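Local coordinates for protein putative citrate lyase, alfa subunit (PDB 2HJ0) that belongs to the CitF family as the putative alpha subunit of a citrate lyase, and forms an assembly of two copies built on large mixed beta sheets, at residues Leu367-Ser373 with Ala407-Ile413; Phe276-Thr280 with Ala305-Thr310; His400-Phe405 with Ile432-Ser437. One frame throughout, in Å; residues are numbered along the deposited sequence.

In the fold
All three contacts are largely buried, and each is tied to the nine-stranded mixed sheet. Contacts 1 and 2 share it directly: strands 369-372 and 275-277 are neighbours, and Gln-277 probably hydrogen-bonds through its backbone to Ile-369 and Val-371. Contact 1 is a full parallel ladder with mostly apolar side chains on its two faces and a salt bridge at its N-terminal end. Contact 2 has a single inter-segment hydrogen bond, because its strands give way to loops. Contact 3 lies off the sheet, where helix 400-406, which covers the Cys-370/Leu-372 face of contact 1, meets a loop through a His-400/Thr-433 hydrogen bond and packing of Cys-401, Ala-404 and Ser-437; its Phe-405 also touches the second subunit.

Contact 1 (Leu367-Ser373 with Ala407-Ile413); sequences LDICVLS and AKMSLVI
Ile-369 overlaps the selenomethionine Met-409, its CG1 lying 3.4 Å from Met-409 CE, and its CD1 reaches Leu-411 CD1 at 4.2 Å. These side chains project from one face of a parallel strand pair, 369-372 beside 409-413, that with helix 400-406 forms a beta-alpha-beta unit of a larger mixed sheet. The strand axes approach to 4.7 Å at an angle of 17°, and the register is unbroken from Leu-367/Ala-407 to Ser-373/Ile-413, with CA pairs 4.7-5.3 Å apart. Both backbones are extended across the ladder; Asp-368 and Lys-408 before it have helical phi/psi.

Cys-370 and Leu-372 make four of the six backbone hydrogen bonds. Cys-370 N donates a weak one to Met-409 O (3.4 Å) and Cys-370 O accepts one from Leu-411 N (2.9 Å); Leu-372 N donates to Leu-411 O (2.7 Å, 170°) and Leu-372 O accepts from Ile-413 N (2.9 Å). Lys-408 N to Leu-367 O (3.3 Å) and a weak bond from Met-409 N to Asp-368 O (3.1 Å) complete the set.

Helix 251-265 packs on the Ile-369 and Val-371 face, helix 400-406 on that of Cys-370 and Leu-372. On the latter face Ser-410 OG hydrogen-bonds to Ala-404 O, while Cys-370 SG lies 3.7 Å from Ala-407 CB. At the pair's N-terminal end an m, m, t, m Lys-408 side chain closes a salt bridge, Asp-368 OD1 to Lys-408 NZ at 3.5 Å.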
ATOM      1  N   LEU A 367       4.166 -12.866 -16.923  1.00 14.70           N
ATOM      2  CA  LEU A 367       4.820 -14.150 -16.831  1.00 15.40           C
ATOM      3  C   LEU A 367       4.913 -14.846 -18.201  1.00 16.40           C
ATOM      4  O   LEU A 367       3.905 -14.995 -18.889  1.00 18.06           O
ATOM      5  CB  LEU A 367       4.034 -14.996 -15.838  1.00 14.67           C
ATOM      6  CG  LEU A 367       4.629 -16.303 -15.342  1.00 16.11           C
ATOM      7  CD1 LEU A 367       5.993 -16.072 -14.696  1.00 15.14           C
ATOM      8  CD2 LEU A 367       3.653 -16.916 -14.348  1.00 15.75           C
ATOM      9  N   ASP A 368       6.111 -15.266 -18.605  1.00 16.29           N
ATOM     10  CA  ASP A 368       6.264 -15.948 -19.893  1.00 15.99           C
ATOM     11  C   ASP A 368       5.945 -17.436 -19.811  1.00 15.00           C
ATOM     12  O   ASP A 368       5.402 -18.012 -20.753  1.00 14.58           O
ATOM     13  CB  ASP A 368       7.685 -15.798 -20.466  1.00 16.94           C
ATOM     14  CG  ASP A 368       8.038 -14.367 -20.812  1.00 18.69           C
ATOM     15  OD1 ASP A 368       7.172 -13.647 -21.376  1.00 20.59           O
ATOM     16  OD2 ASP A 368       9.195 -13.969 -20.533  1.00 19.01           O
ATOM     17  N   ILE A 369       6.287 -18.073 -18.699  1.00 13.54           N
ATOM     18  CA  ILE A 369       6.000 -19.494 -18.592  1.00 13.12           C
ATOM     19  C   ILE A 369       5.818 -19.947 -17.143  1.00 11.88           C
ATOM     20  O   ILE A 369       6.423 -19.402 -16.226  1.00 12.79           O
ATOM     21  CB  ILE A 369       7.117 -20.320 -19.308  1.00 13.87           C
ATOM     22  CG1 ILE A 369       6.642 -21.741 -19.541  1.00 15.64           C
ATOM     23  CG2 ILE A 369       8.400 -20.337 -18.473  1.00 12.80           C
ATOM     24  CD1 ILE A 369       6.804 -22.639 -18.325  1.00 21.78           C
ATOM     25  N   CYS A 370       4.944 -20.923 -16.945  1.00 10.27           N
ATOM     26  CA  CYS A 370       4.708 -21.462 -15.625  1.00  9.18           C
ATOM     27  C   CYS A 370       4.684 -22.992 -15.716  1.00  8.17           C
ATOM     28  O   CYS A 370       4.257 -23.567 -16.725  1.00  5.24           O
ATOM     29  CB  CYS A 370       3.388 -20.932 -15.040  1.00 10.43           C
ATOM     30  SG  CYS A 370       1.861 -21.496 -15.901  1.00 13.75           S
ATOM     31  N   VAL A 371       5.162 -23.634 -14.652  1.00  8.32           N
ATOM     32  CA  VAL A 371       5.218 -25.085 -14.560  1.00  8.20           C
ATOM     33  C   VAL A 371       4.279 -25.502 -13.431  1.00  8.69           C
ATOM     34  O   VAL A 371       4.541 -25.227 -12.267  1.00  8.78           O
ATOM     35  CB  VAL A 371       6.663 -25.539 -14.259  1.00  9.25           C
ATOM     36  CG1 VAL A 371       6.754 -27.060 -14.285  1.00  9.63           C
ATOM     37  CG2 VAL A 371       7.627 -24.929 -15.283  1.00  7.14           C
ATOM     38  N   LEU A 372       3.184 -26.166 -13.784  1.00  8.88           N
ATOM     39  CA  LEU A 372       2.186 -26.599 -12.813  1.00 10.34           C
ATOM     40  C   LEU A 372       2.059 -28.115 -12.717  1.00 12.11           C
ATOM     41  O   LEU A 372       2.477 -28.837 -13.624  1.00 12.62           O
ATOM     42  CB  LEU A 372       0.832 -26.029 -13.208  1.00  9.36           C
ATOM     43  CG  LEU A 372       0.870 -24.521 -13.410  1.00  8.34           C
ATOM     44  CD1 LEU A 372      -0.404 -24.039 -14.075  1.00  5.14           C
ATOM     45  CD2 LEU A 372       1.079 -23.867 -12.063  1.00  8.15           C
ATOM     46  N   SER A 373       1.458 -28.598 -11.631  1.00 12.89           N
ATOM     47  CA  SER A 373       1.269 -30.037 -11.473  1.00 15.04           C
ATOM     48  C   SER A 373      -0.216 -30.332 -11.560  1.00 14.40           C
ATOM     49  O   SER A 373      -1.005 -29.421 -11.795  1.00 14.79           O
ATOM     50  CB  SER A 373       1.829 -30.517 -10.135  1.00 15.48           C
ATOM     51  OG  SER A 373       1.341 -29.697  -9.095  1.00 18.76           O
ATOM     52  N   ALA A 407       0.019 -16.739 -18.068  1.00 11.11           N
ATOM     53  CA  ALA A 407       1.267 -17.167 -18.701  1.00 11.78           C
ATOM     54  C   ALA A 407       1.167 -17.311 -20.224  1.00 12.76           C
ATOM     55  O   ALA A 407       0.136 -17.713 -20.754  1.00 12.83           O
ATOM     56  CB  ALA A 407       1.725 -18.477 -18.082  1.00 12.13           C
ATOM     57  N   LYS A 408       2.246 -16.957 -20.913  1.00 13.08           N
ATOM     58  CA  LYS A 408       2.301 -17.044 -22.357  1.00 13.39           C
ATOM     59  C   LYS A 408       2.240 -18.507 -22.705  1.00 14.20           C
ATOM     60  O   LYS A 408       1.663 -18.895 -23.709  1.00 14.58           O
ATOM     61  CB  LYS A 408       3.626 -16.511 -22.893  1.00 16.20           C
ATOM     62  CG  LYS A 408       3.962 -15.071 -22.573  1.00 17.84           C
ATOM     63  CD  LYS A 408       3.102 -14.102 -23.332  1.00 19.83           C
ATOM     64  CE  LYS A 408       3.734 -12.720 -23.290  1.00 23.04           C
ATOM     65  NZ  LYS A 408       3.959 -12.244 -21.891  1.00 23.92           N
HETATM   66  N   MSE A 409       2.878 -19.328 -21.885  1.00 15.65           N
HETATM   67  CA  MSE A 409       2.882 -20.763 -22.130  1.00 16.87           C
HETATM   68  C   MSE A 409       2.789 -21.546 -20.831  1.00 16.67           C
HETATM   69  O   MSE A 409       3.700 -21.520 -20.000  1.00 16.13           O
HETATM   70  CB  MSE A 409       4.137 -21.162 -22.895  1.00 16.40           C
HETATM   71  CG  MSE A 409       4.247 -22.648 -23.151  1.00 19.27           C
HETATM   72 SE   MSE A 409       5.851 -23.028 -24.166  1.00 22.81          SE
HETATM   73  CE  MSE A 409       7.145 -22.880 -22.758  1.00 18.33           C
ATOM     74  N   SER A 410       1.672 -22.248 -20.678  1.00 16.87           N
ATOM     75  CA  SER A 410       1.410 -23.046 -19.494  1.00 17.34           C
ATOM     76  C   SER A 410       1.825 -24.499 -19.634  1.00 16.66           C
ATOM     77  O   SER A 410       1.404 -25.189 -20.564  1.00 15.54           O
ATOM     78  CB  SER A 410      -0.076 -22.986 -19.147  1.00 18.04           C
ATOM     79  OG  SER A 410      -0.392 -21.757 -18.528  1.00 22.15           O
ATOM     80  N   LEU A 411       2.652 -24.964 -18.702  1.00 16.34           N
ATOM     81  CA  LEU A 411       3.087 -26.353 -18.708  1.00 14.99           C
ATOM     82  C   LEU A 411       2.470 -27.081 -17.535  1.00 15.31           C
ATOM     83  O   LEU A 411       2.523 -26.605 -16.404  1.00 16.11           O
ATOM     84  CB  LEU A 411       4.605 -26.462 -18.600  1.00 14.20           C
ATOM     85  CG  LEU A 411       5.341 -26.738 -19.903  1.00 14.71           C
ATOM     86  CD1 LEU A 411       5.138 -25.546 -20.833  1.00 16.62           C
ATOM     87  CD2 LEU A 411       6.818 -26.968 -19.628  1.00 13.91           C
ATOM     88  N   VAL A 412       1.861 -28.225 -17.806  1.00 15.21           N
ATOM     89  CA  VAL A 412       1.280 -29.034 -16.746  1.00 14.83           C
ATOM     90  C   VAL A 412       2.023 -30.371 -16.798  1.00 15.21           C
ATOM     91  O   VAL A 412       1.782 -31.211 -17.676  1.00 13.65           O
ATOM     92  CB  VAL A 412      -0.254 -29.259 -16.949  1.00 14.30           C
ATOM     93  CG1 VAL A 412      -0.779 -30.258 -15.935  1.00 12.50           C
ATOM     94  CG2 VAL A 412      -1.000 -27.938 -16.800  1.00 12.22           C
ATOM     95  N   ILE A 413       2.958 -30.551 -15.875  1.00 15.62           N
ATOM     96  CA  ILE A 413       3.721 -31.785 -15.841  1.00 16.54           C
ATOM     97  C   ILE A 413       3.247 -32.681 -14.716  1.00 17.00           C
ATOM     98  O   ILE A 413       2.869 -32.206 -13.650  1.00 18.05           O
ATOM     99  CB  ILE A 413       5.236 -31.511 -15.674  1.00 17.01           C
ATOM    100  CG1 ILE A 413       5.540 -31.021 -14.260  1.00 16.54           C
ATOM    101  CG2 ILE A 413       5.688 -30.466 -16.678  1.00 16.26           C
ATOM    102  CD1 ILE A 413       7.014 -30.866 -14.000  1.00 17.38           C
TER

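Contact 2 (Phe276-Thr280 with Ala305-Thr310); sequences FQTGT and ALGGIT
Segments 276-280 and 305-310 start as parallel neighbours, separate at Thr-278 and meet again at Thr-280. The register pairs Phe-276 with Ala-305 (CA-CA 5.3 Å) and Gln-277 with Leu-306 (5.2 Å), and the CA atoms of Thr-280 and Thr-310 are 6.4 Å apart. One hydrogen bond joins the backbones, Leu-306 N to Phe-276 O (3.3 Å, 145°), and the same oxygen takes a CA-H...O contact from Ala-305 CA at 3.3 Å. Gly-307, at phi/psi 83/-142, bends the second segment; a CB placed there would lie 2.9 Å from Gln-277 CD, so the turn and the glutamine share a space open only to a residue without a side chain.

The Phe-276 side chain (chi1 p) brings a ring face over Ala-305, with Phe-276 CZ 4.1 Å from Ala-305 CB. Gln-277, t at chi1 and chi2, runs past Leu-306, with CG 3.6 Å from Leu-306 O, and its OE1 is hydrogen-bonded to Tyr-354 OH. Further on, Thr-280 CG2 lies 3.7 Å from Gly-308 O and 4.3 Å from Thr-310 CG2.

Thr-310 is the N-cap of helix 311-318, its OG1 weakly hydrogen-bonded to Ala-312 N. Parallel strands 275-277 and 302-305, joined through helix 282-297, make this the C-terminal ends of the two strands of a beta-alpha-beta crossover.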
ATOM      1  N   PHE A 276       9.460 -16.474 -15.344  1.00  7.08           N
ATOM      2  CA  PHE A 276       8.950 -17.813 -15.139  1.00  8.39           C
ATOM      3  C   PHE A 276       8.561 -18.095 -13.692  1.00  9.88           C
ATOM      4  O   PHE A 276       8.958 -17.387 -12.758  1.00  9.58           O
ATOM      5  CB  PHE A 276       9.993 -18.844 -15.562  1.00  8.07           C
ATOM      6  CG  PHE A 276      11.201 -18.865 -14.678  1.00  8.35           C
ATOM      7  CD1 PHE A 276      12.203 -17.917 -14.825  1.00  8.76           C
ATOM      8  CD2 PHE A 276      11.304 -19.785 -13.651  1.00  7.88           C
ATOM      9  CE1 PHE A 276      13.282 -17.886 -13.953  1.00  9.17           C
ATOM     10  CE2 PHE A 276      12.384 -19.755 -12.777  1.00  8.99           C
ATOM     11  CZ  PHE A 276      13.372 -18.805 -12.927  1.00  7.64           C
ATOM     12  N   GLN A 277       7.788 -19.158 -13.524  1.00 10.61           N
ATOM     13  CA  GLN A 277       7.364 -19.602 -12.213  1.00 11.96           C
ATOM     14  C   GLN A 277       7.407 -21.127 -12.225  1.00 11.69           C
ATOM     15  O   GLN A 277       6.887 -21.760 -13.140  1.00  8.88           O
ATOM     16  CB  GLN A 277       5.946 -19.113 -11.902  1.00 13.23           C
ATOM     17  CG  GLN A 277       5.462 -19.530 -10.526  1.00 15.85           C
ATOM     18  CD  GLN A 277       3.997 -19.244 -10.295  1.00 17.47           C
ATOM     19  OE1 GLN A 277       3.580 -18.099 -10.127  1.00 20.29           O
ATOM     20  NE2 GLN A 277       3.201 -20.296 -10.296  1.00 20.04           N
ATOM     21  N   THR A 278       8.068 -21.710 -11.227  1.00 13.98           N
ATOM     22  CA  THR A 278       8.164 -23.163 -11.115  1.00 14.78           C
ATOM     23  C   THR A 278       7.471 -23.633  -9.858  1.00 13.96           C
ATOM     24  O   THR A 278       7.065 -22.833  -9.014  1.00 14.26           O
ATOM     25  CB  THR A 278       9.620 -23.659 -11.058  1.00 16.02           C
ATOM     26  OG1 THR A 278      10.331 -22.930 -10.053  1.00 17.93           O
ATOM     27  CG2 THR A 278      10.298 -23.474 -12.404  1.00 17.50           C
ATOM     28  N   GLY A 279       7.354 -24.947  -9.733  1.00 14.89           N
ATOM     29  CA  GLY A 279       6.686 -25.533  -8.588  1.00 15.03           C
ATOM     30  C   GLY A 279       7.382 -25.366  -7.257  1.00 15.42           C
ATOM     31  O   GLY A 279       8.464 -24.784  -7.152  1.00 14.03           O
ATOM     32  N   THR A 280       6.744 -25.893  -6.225  1.00 16.81           N
ATOM     33  CA  THR A 280       7.292 -25.823  -4.887  1.00 18.19           C
ATOM     34  C   THR A 280       7.694 -27.215  -4.398  1.00 18.89           C
ATOM     35  O   THR A 280       7.898 -27.421  -3.208  1.00 19.95           O
ATOM     36  CB  THR A 280       6.267 -25.204  -3.903  1.00 18.41           C
ATOM     37  OG1 THR A 280       5.057 -25.970  -3.929  1.00 18.99           O
ATOM     38  CG2 THR A 280       5.951 -23.776  -4.292  1.00 18.03           C
ATOM     39  N   ALA A 305      11.462 -14.111 -11.185  1.00 14.61           N
ATOM     40  CA  ALA A 305      10.789 -15.351 -10.855  1.00 14.95           C
ATOM     41  C   ALA A 305       9.607 -14.955  -9.943  1.00 15.11           C
ATOM     42  O   ALA A 305       9.676 -13.959  -9.207  1.00 13.25           O
ATOM     43  CB  ALA A 305      11.739 -16.273 -10.133  1.00 15.31           C
ATOM     44  N   LEU A 306       8.531 -15.736  -9.985  1.00 15.23           N
ATOM     45  CA  LEU A 306       7.345 -15.428  -9.196  1.00 15.83           C
ATOM     46  C   LEU A 306       6.824 -16.570  -8.346  1.00 15.88           C
ATOM     47  O   LEU A 306       7.446 -17.620  -8.224  1.00 15.91           O
ATOM     48  CB  LEU A 306       6.234 -14.976 -10.141  1.00 15.54           C
ATOM     49  CG  LEU A 306       4.908 -14.504  -9.559  1.00 16.16           C
ATOM     50  CD1 LEU A 306       5.152 -13.287  -8.682  1.00 16.36           C
ATOM     51  CD2 LEU A 306       3.939 -14.172 -10.693  1.00 18.38           C
ATOM     52  N   GLY A 307       5.669 -16.327  -7.740  1.00 17.33           N
ATOM     53  CA  GLY A 307       4.985 -17.334  -6.946  1.00 16.73           C
ATOM     54  C   GLY A 307       5.384 -17.553  -5.509  1.00 15.07           C
ATOM     55  O   GLY A 307       5.625 -16.617  -4.741  1.00 12.85           O
ATOM     56  N   GLY A 308       5.352 -18.833  -5.157  1.00 14.65           N
ATOM     57  CA  GLY A 308       5.739 -19.280  -3.848  1.00 13.12           C
ATOM     58  C   GLY A 308       7.193 -19.592  -4.097  1.00 12.34           C
ATOM     59  O   GLY A 308       7.531 -20.480  -4.886  1.00 11.11           O
ATOM     60  N   ILE A 309       8.046 -18.821  -3.444  1.00 11.19           N
ATOM     61  CA  ILE A 309       9.473 -18.948  -3.588  1.00 11.24           C
ATOM     62  C   ILE A 309      10.012 -20.097  -2.765  1.00 11.10           C
ATOM     63  O   ILE A 309       9.444 -20.434  -1.737  1.00 10.57           O
ATOM     64  CB  ILE A 309      10.126 -17.642  -3.163  1.00 10.80           C
ATOM     65  CG1 ILE A 309       9.470 -16.491  -3.932  1.00 11.33           C
ATOM     66  CG2 ILE A 309      11.627 -17.701  -3.384  1.00 11.28           C
ATOM     67  CD1 ILE A 309       9.447 -16.670  -5.450  1.00 10.65           C
ATOM     68  N   THR A 310      11.081 -20.725  -3.253  1.00 12.55           N
ATOM     69  CA  THR A 310      11.746 -21.826  -2.544  1.00 12.23           C
ATOM     70  C   THR A 310      13.221 -21.466  -2.578  1.00 11.39           C
ATOM     71  O   THR A 310      13.616 -20.558  -3.312  1.00  8.53           O
ATOM     72  CB  THR A 310      11.594 -23.172  -3.246  1.00 12.47           C
ATOM     73  OG1 THR A 310      12.546 -23.255  -4.304  1.00 15.70           O
ATOM     74  CG2 THR A 310      10.212 -23.324  -3.821  1.00 14.73           C
TER

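Contact 3 (His400-Phe405 with Ile432-Ser437); sequences HCDTAF and ITPGTS
Ser-437, Thr-433 and Cys-401 lose the most surface here, 62, 58 and 49 Å² respectively, where helix 400-406 lies against the loop segment 432-437. The backbones approach at two places one helical turn apart: CA of Cys-401 is 4.5 Å from CA of Thr-433, and CA of Phe-405 is 4.9 Å from CA of Ser-437. Between them Pro-434 leads into a 3-10 segment, 435-437, that carries the loop away from the helix and back.

Thr-433 (chi1 m) puts OG1 beside the helix start. Its OG1 is hydrogen-bonded to His-400 ND1 at 2.7 Å, near the plane of the imidazole, and lies 3.2 Å from Cys-401 CB. Its CG2 packs on Ala-404 CB at 3.7 Å. Cys-401 CB also approaches Ile-432 O at 3.3 Å.

Ser-437 (chi1 m) fits between Ala-404 and Phe-405: its CB is 4.0 Å from Ala-404 CB and its OG 3.6 Å from Phe-405 CB. The carbonyl oxygens of Ala-404 and Ser-437, both acceptors, stand 3.0 Å apart, and Ala-404 O takes a hydrogen bond from Ser-410 OG. Phe-405 also packs on Pro-43 of the second subunit.

Ile-432 and Thr-433 form a classic beta bulge opposite Val-383. His-400 NE2 hydrogen-bonds to Ser-373 O, and the helix packs on strand 369-372 through His-400, Thr-403 and Ala-404.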
ATOM      1  N   HIS A 400      -3.312 -21.902  -9.623  1.00  8.76           N
ATOM      2  CA  HIS A 400      -3.288 -22.762 -10.791  1.00  8.59           C
ATOM      3  C   HIS A 400      -4.033 -22.190 -12.007  1.00 10.21           C
ATOM      4  O   HIS A 400      -3.410 -21.832 -13.006  1.00 11.07           O
ATOM      5  CB  HIS A 400      -3.845 -24.126 -10.412  1.00  5.28           C
ATOM      6  CG  HIS A 400      -3.396 -25.230 -11.309  1.00  3.81           C
ATOM      7  ND1 HIS A 400      -3.876 -25.394 -12.591  1.00  3.08           N
ATOM      8  CD2 HIS A 400      -2.538 -26.255 -11.094  1.00  3.20           C
ATOM      9  CE1 HIS A 400      -3.341 -26.481 -13.123  1.00  2.26           C
ATOM     10  NE2 HIS A 400      -2.527 -27.022 -12.235  1.00  1.23           N
ATOM     11  N   CYS A 401      -5.355 -22.090 -11.943  1.00 11.16           N
ATOM     12  CA  CYS A 401      -6.075 -21.550 -13.087  1.00 11.54           C
ATOM     13  C   CYS A 401      -5.681 -20.091 -13.339  1.00 12.04           C
ATOM     14  O   CYS A 401      -5.872 -19.587 -14.439  1.00 12.89           O
ATOM     15  CB  CYS A 401      -7.592 -21.653 -12.887  1.00 10.91           C
ATOM     16  SG  CYS A 401      -8.329 -20.422 -11.789  1.00 12.72           S
ATOM     17  N   ASP A 402      -5.131 -19.423 -12.325  1.00 11.91           N
ATOM     18  CA  ASP A 402      -4.711 -18.027 -12.453  1.00 11.33           C
ATOM     19  C   ASP A 402      -3.539 -17.846 -13.399  1.00 11.13           C
ATOM     20  O   ASP A 402      -3.646 -17.186 -14.424  1.00 10.27           O
ATOM     21  CB  ASP A 402      -4.277 -17.446 -11.105  1.00 13.01           C
ATOM     22  CG  ASP A 402      -5.433 -17.102 -10.208  1.00 15.20           C
ATOM     23  OD1 ASP A 402      -6.448 -16.550 -10.710  1.00 16.61           O
ATOM     24  OD2 ASP A 402      -5.314 -17.360  -8.988  1.00 15.54           O
ATOM     25  N   THR A 403      -2.400 -18.412 -13.032  1.00 11.74           N
ATOM     26  CA  THR A 403      -1.223 -18.256 -13.861  1.00 12.97           C
ATOM     27  C   THR A 403      -1.390 -19.033 -15.162  1.00 11.97           C
ATOM     28  O   THR A 403      -0.963 -18.589 -16.228  1.00 11.48           O
ATOM     29  CB  THR A 403       0.028 -18.740 -13.135  1.00 12.32           C
ATOM     30  OG1 THR A 403       0.051 -20.166 -13.153  1.00 17.15           O
ATOM     31  CG2 THR A 403       0.007 -18.275 -11.713  1.00 10.68           C
ATOM     32  N   ALA A 404      -2.020 -20.196 -15.079  1.00 11.17           N
ATOM     33  CA  ALA A 404      -2.212 -20.992 -16.281  1.00 10.83           C
ATOM     34  C   ALA A 404      -2.794 -20.116 -17.369  1.00 10.97           C
ATOM     35  O   ALA A 404      -2.493 -20.280 -18.548  1.00 12.81           O
ATOM     36  CB  ALA A 404      -3.141 -22.158 -16.013  1.00  9.08           C
ATOM     37  N   PHE A 405      -3.640 -19.174 -16.987  1.00 10.07           N
ATOM     38  CA  PHE A 405      -4.221 -18.318 -17.994  1.00  9.51           C
ATOM     39  C   PHE A 405      -3.303 -17.164 -18.400  1.00  9.83           C
ATOM     40  O   PHE A 405      -3.099 -16.929 -19.586  1.00 10.57           O
ATOM     41  CB  PHE A 405      -5.570 -17.783 -17.510  1.00  8.17           C
ATOM     42  CG  PHE A 405      -6.156 -16.717 -18.400  1.00  7.17           C
ATOM     43  CD1 PHE A 405      -5.842 -15.379 -18.204  1.00  5.35           C
ATOM     44  CD2 PHE A 405      -7.005 -17.056 -19.446  1.00  6.01           C
ATOM     45  CE1 PHE A 405      -6.359 -14.404 -19.032  1.00  6.49           C
ATOM     46  CE2 PHE A 405      -7.527 -16.082 -20.279  1.00  5.48           C
ATOM     47  CZ  PHE A 405      -7.203 -14.755 -20.072  1.00  6.54           C
ATOM     48  N   ILE A 432     -10.727 -27.379 -12.200  1.00 14.01           N
ATOM     49  CA  ILE A 432     -10.246 -26.140 -11.604  1.00 12.56           C
ATOM     50  C   ILE A 432      -9.660 -25.243 -12.690  1.00 11.48           C
ATOM     51  O   ILE A 432      -9.900 -24.037 -12.692  1.00 12.00           O
ATOM     52  CB  ILE A 432      -9.197 -26.382 -10.486  1.00 12.75           C
ATOM     53  CG1 ILE A 432      -9.895 -26.813  -9.195  1.00 13.96           C
ATOM     54  CG2 ILE A 432      -8.447 -25.092 -10.179  1.00 11.54           C
ATOM     55  CD1 ILE A 432     -10.750 -28.030  -9.348  1.00 17.57           C
ATOM     56  N   THR A 433      -8.912 -25.828 -13.618  1.00  8.60           N
ATOM     57  CA  THR A 433      -8.312 -25.059 -14.704  1.00  6.45           C
ATOM     58  C   THR A 433      -8.730 -25.613 -16.063  1.00  6.49           C
ATOM     59  O   THR A 433      -8.460 -26.765 -16.397  1.00  5.83           O
ATOM     60  CB  THR A 433      -6.771 -25.084 -14.638  1.00  5.86           C
ATOM     61  OG1 THR A 433      -6.336 -24.570 -13.374  1.00  7.42           O
ATOM     62  CG2 THR A 433      -6.171 -24.247 -15.769  1.00  2.76           C
ATOM     63  N   PRO A 434      -9.390 -24.790 -16.876  1.00  5.97           N
ATOM     64  CA  PRO A 434      -9.851 -25.194 -18.211  1.00  8.24           C
ATOM     65  C   PRO A 434      -8.704 -25.502 -19.175  1.00  9.36           C
ATOM     66  O   PRO A 434      -7.661 -24.843 -19.147  1.00  9.86           O
ATOM     67  CB  PRO A 434     -10.681 -23.997 -18.673  1.00  8.00           C
ATOM     68  CG  PRO A 434      -9.970 -22.841 -18.024  1.00  8.47           C
ATOM     69  CD  PRO A 434      -9.667 -23.367 -16.621  1.00  6.15           C
ATOM     70  N   GLY A 435      -8.914 -26.507 -20.024  1.00  8.72           N
ATOM     71  CA  GLY A 435      -7.898 -26.910 -20.974  1.00  9.41           C
ATOM     72  C   GLY A 435      -7.430 -25.770 -21.842  1.00 10.19           C
ATOM     73  O   GLY A 435      -6.266 -25.703 -22.260  1.00 10.79           O
ATOM     74  N   THR A 436      -8.345 -24.861 -22.126  1.00  9.49           N
ATOM     75  CA  THR A 436      -8.007 -23.703 -22.937  1.00 10.11           C
ATOM     76  C   THR A 436      -6.871 -22.863 -22.336  1.00 10.19           C
ATOM     77  O   THR A 436      -6.372 -21.958 -22.995  1.00  8.60           O
ATOM     78  CB  THR A 436      -9.212 -22.819 -23.105  1.00  8.31           C
ATOM     79  OG1 THR A 436      -9.810 -22.611 -21.826  1.00 10.30           O
ATOM     80  CG2 THR A 436     -10.208 -23.468 -24.030  1.00  7.74           C
ATOM     81  N   SER A 437      -6.478 -23.169 -21.097  1.00 10.36           N
ATOM     82  CA  SER A 437      -5.397 -22.462 -20.408  1.00 12.78           C
ATOM     83  C   SER A 437      -4.138 -23.322 -20.336  1.00 14.41           C
ATOM     84  O   SER A 437      -3.067 -22.850 -19.956  1.00 14.89           O
ATOM     85  CB  SER A 437      -5.806 -22.082 -18.974  1.00 11.67           C
ATOM     86  OG  SER A 437      -6.617 -20.930 -18.933  1.00 11.59           O
TER